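Local coordinates for protein phosphoribosylformylglycinamidine synthase 2 (Thermus thermophilus, PDB 3VIU) that belongs to the PurM-like (AIR synthase-related) family as FGAM synthase II, and binds adenosine-5'-diphosphate and a magnesium ion, at residues I106-D109 against I110-M113. Residues are numbered along the deposited sequence; the frame is centred on the assembly and turned at random.
With ADP (adenosine-5'-diphosphate), chain B.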
ATOM      1  N   ILE A 106       2.691   4.267   9.918  1.00 14.88           N
ATOM      2  CA  ILE A 106       1.674   4.575   8.916  1.00 14.77           C
ATOM      3  C   ILE A 106       0.437   5.175   9.596  1.00 15.08           C
ATOM      4  O   ILE A 106      -0.203   6.085   9.065  1.00 14.57           O
ATOM      5  CB  ILE A 106       1.279   3.295   8.097  1.00 15.10           C
ATOM      6  CG1 ILE A 106       0.498   3.689   6.849  1.00 16.45           C
ATOM      7  CG2 ILE A 106       0.430   2.350   8.933  1.00 13.43           C
ATOM      8  CD1 ILE A 106       1.324   4.424   5.832  1.00 21.43           C
ATOM      9  N   LEU A 107       0.124   4.673  10.785  1.00 16.09           N
ATOM     10  CA  LEU A 107      -1.024   5.143  11.556  1.00 18.32           C
ATOM     11  C   LEU A 107      -0.874   6.613  11.929  1.00 19.55           C
ATOM     12  O   LEU A 107      -1.841   7.381  11.877  1.00 18.45           O
ATOM     13  CB  LEU A 107      -1.166   4.311  12.831  1.00 19.90           C
ATOM     14  CG  LEU A 107      -2.312   3.311  12.992  1.00 22.29           C
ATOM     15  CD1 LEU A 107      -2.776   2.776  11.653  1.00 22.44           C
ATOM     16  CD2 LEU A 107      -1.831   2.182  13.913  1.00 20.34           C
ATOM     17  N   ARG A 108       0.340   6.999  12.310  1.00 19.63           N
ATOM     18  CA  ARG A 108       0.610   8.374  12.694  1.00 21.20           C
ATOM     19  C   ARG A 108       0.519   9.334  11.509  1.00 22.40           C
ATOM     20  O   ARG A 108       0.060  10.464  11.664  1.00 21.79           O
ATOM     21  CB  ARG A 108       1.981   8.474  13.376  1.00 20.39           C
ATOM     22  CG  ARG A 108       2.003   7.845  14.769  1.00 20.68           C
ATOM     23  CD  ARG A 108       3.255   8.230  15.534  1.00 23.88           C
ATOM     24  NE  ARG A 108       4.444   7.551  15.039  1.00 25.90           N
ATOM     25  CZ  ARG A 108       4.734   6.276  15.287  1.00 26.72           C
ATOM     26  NH1 ARG A 108       5.843   5.743  14.789  1.00 25.32           N
ATOM     27  NH2 ARG A 108       3.923   5.537  16.040  1.00 25.65           N
ATOM     28  N   ASP A 109       0.940   8.885  10.326  1.00 22.72           N
ATOM     29  CA  ASP A 109       0.862   9.730   9.137  1.00 24.71           C
ATOM     30  C   ASP A 109      -0.591  10.061   8.823  1.00 23.46           C
ATOM     31  O   ASP A 109      -0.913  11.176   8.427  1.00 23.77           O
ATOM     32  CB  ASP A 109       1.467   9.034   7.915  1.00 27.69           C
ATOM     33  CG  ASP A 109       2.975   8.975   7.959  1.00 29.65           C
ATOM     34  OD1 ASP A 109       3.600   9.972   8.376  1.00 32.98           O
ATOM     35  OD2 ASP A 109       3.536   7.935   7.557  1.00 30.93           O
ATOM     36  N   ILE A 110      -1.464   9.075   8.987  1.00 22.38           N
ATOM     37  CA  ILE A 110      -2.880   9.252   8.719  1.00 20.80           C
ATOM     38  C   ILE A 110      -3.517  10.134   9.793  1.00 21.18           C
ATOM     39  O   ILE A 110      -4.363  10.973   9.492  1.00 20.92           O
ATOM     40  CB  ILE A 110      -3.589   7.888   8.678  1.00 21.91           C
ATOM     41  CG1 ILE A 110      -2.966   7.019   7.575  1.00 21.42           C
ATOM     42  CG2 ILE A 110      -5.084   8.074   8.508  1.00 20.17           C
ATOM     43  CD1 ILE A 110      -2.819   7.706   6.247  1.00 19.38           C
HETATM   44  N   MSE A 111      -3.104   9.945  11.042  1.00 21.34           N
HETATM   45  CA  MSE A 111      -3.622  10.741  12.154  1.00 21.64           C
HETATM   46  C   MSE A 111      -3.264  12.207  12.003  1.00 20.60           C
HETATM   47  O   MSE A 111      -4.064  13.082  12.331  1.00 19.20           O
HETATM   48  CB  MSE A 111      -3.020  10.310  13.484  1.00 26.04           C
HETATM   49  CG  MSE A 111      -3.399   8.967  14.028  1.00 32.82           C
HETATM   50 SE   MSE A 111      -2.332   8.746  15.639  1.00 43.65          SE
HETATM   51  CE  MSE A 111      -1.331   7.166  15.146  1.00 42.15           C
ATOM     52  N   SER A 112      -2.043  12.473  11.543  1.00 20.25           N
ATOM     53  CA  SER A 112      -1.597  13.850  11.414  1.00 21.99           C
ATOM     54  C   SER A 112      -2.481  14.662  10.479  1.00 22.31           C
ATOM     55  O   SER A 112      -2.521  15.884  10.585  1.00 23.30           O
ATOM     56  CB  SER A 112      -0.127  13.911  10.982  1.00 21.40           C
ATOM     57  OG  SER A 112       0.041  13.538   9.634  1.00 24.19           O
HETATM   58  N   MSE A 113      -3.198  13.988   9.580  1.00 22.71           N
HETATM   59  CA  MSE A 113      -4.110  14.673   8.661  1.00 23.71           C
HETATM   60  C   MSE A 113      -5.433  14.962   9.379  1.00 23.37           C
HETATM   61  O   MSE A 113      -6.321  15.619   8.829  1.00 22.22           O
HETATM   62  CB  MSE A 113      -4.412  13.813   7.432  1.00 25.32           C
HETATM   63  CG  MSE A 113      -3.217  13.423   6.602  1.00 33.08           C
HETATM   64 SE   MSE A 113      -2.073  14.901   6.091  1.00 46.05          SE
HETATM   65  CE  MSE A 113      -3.271  15.872   4.920  1.00 40.02           C
TER
HETATM   66  PB  ADP B 800       7.062   9.831   6.038  1.00 74.65           P
HETATM   67  O1B ADP B 800       8.537   9.763   6.237  1.00 75.79           O
HETATM   68  O2B ADP B 800       6.468   8.337   5.955  1.00 74.08           O
HETATM   69  O3B ADP B 800       6.383  10.666   7.336  1.00 74.54           O
HETATM   70  PA  ADP B 800       7.915  10.557   3.549  1.00 68.93           P
HETATM   71  O1A ADP B 800       8.863  11.683   3.778  1.00 68.84           O
HETATM   72  O2A ADP B 800       8.725   9.159   3.675  1.00 68.99           O
HETATM   73  O3A ADP B 800       6.700  10.630   4.653  1.00 71.48           O
HETATM   74  O5' ADP B 800       7.256  10.607   2.055  1.00 64.03           O
HETATM   75  C5' ADP B 800       7.659  11.821   1.390  1.00 57.25           C
HETATM   76  C4' ADP B 800       6.485  12.533   0.657  1.00 52.52           C
HETATM   77  O4' ADP B 800       6.515  12.250  -0.779  1.00 50.76           O
HETATM   78  C3' ADP B 800       5.074  12.102   1.136  1.00 50.00           C
HETATM   79  O3' ADP B 800       4.173  13.213   1.036  1.00 48.00           O
HETATM   80  C2' ADP B 800       4.715  10.961   0.183  1.00 48.84           C
HETATM   81  O2' ADP B 800       3.302  10.771   0.073  1.00 46.83           O
HETATM   82  C1' ADP B 800       5.377  11.387  -1.130  1.00 49.10           C
HETATM   83  N9  ADP B 800       5.823  10.226  -1.913  1.00 48.44           N
HETATM   84  C8  ADP B 800       6.928   9.459  -1.671  1.00 47.66           C
HETATM   85  N7  ADP B 800       7.030   8.513  -2.559  1.00 47.23           N
HETATM   86  C5  ADP B 800       6.002   8.606  -3.429  1.00 46.31           C
HETATM   87  C6  ADP B 800       5.589   7.878  -4.576  1.00 45.84           C
HETATM   88  N6  ADP B 800       6.321   6.792  -5.020  1.00 45.15           N
HETATM   89  N1  ADP B 800       4.469   8.268  -5.223  1.00 45.24           N
HETATM   90  C2  ADP B 800       3.744   9.319  -4.808  1.00 44.61           C
HETATM   91  N3  ADP B 800       4.100  10.029  -3.735  1.00 44.46           N
HETATM   92  C4  ADP B 800       5.205   9.712  -3.027  1.00 46.63           C
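Ile110, Met111 and Ser112 each donate a backbone N-H to the carbonyl four residues back, on Ile106, Leu107 and Arg108. The Met111 N to Leu107 O bond is 3.0 Å, with 153° at the hydrogen. These bonds belong to the final part of helix 95-112.

The apolar contact is made by Met111, a selenomethionine. Its chain runs extended to SE and then bends (chi3 -119°). This carries the methyl CE back along the helix into the angle between two side-chain bases. CE lies 3.7 Å from Leu107 CB and 3.4 Å from Arg108 CG. The Arg108 chain crosses it at a slant and runs on to Gln305, which its NH1 hydrogen-bonds. Ile106, Leu107 and Ile110 rest on Cys177 of strand 172-182, and Met111 touches Pro117 of the neighbouring strand 116-126.

Ser112 OG turns back over the backbone (chi1 72°) and comes to 2.8 Å from Asp109 O. Its single proton may go there or to Asn68 OD1.

Asp109 reaches out toward ADP. Its OD1 is 3.1 Å from O3B of the beta-phosphate. Both groups are acidic, and Glu85 and Asp259 lie close as well. Lys83, which makes a long, weak ion pair with OD2 and a hydrogen bond to ADP, probably eases this crowding of negative charge.

The arrangement is the C-terminal end of an alpha-helix packed on the sheet of a PurM-like N-terminal domain, with one acidic side chain in the ADP pocket.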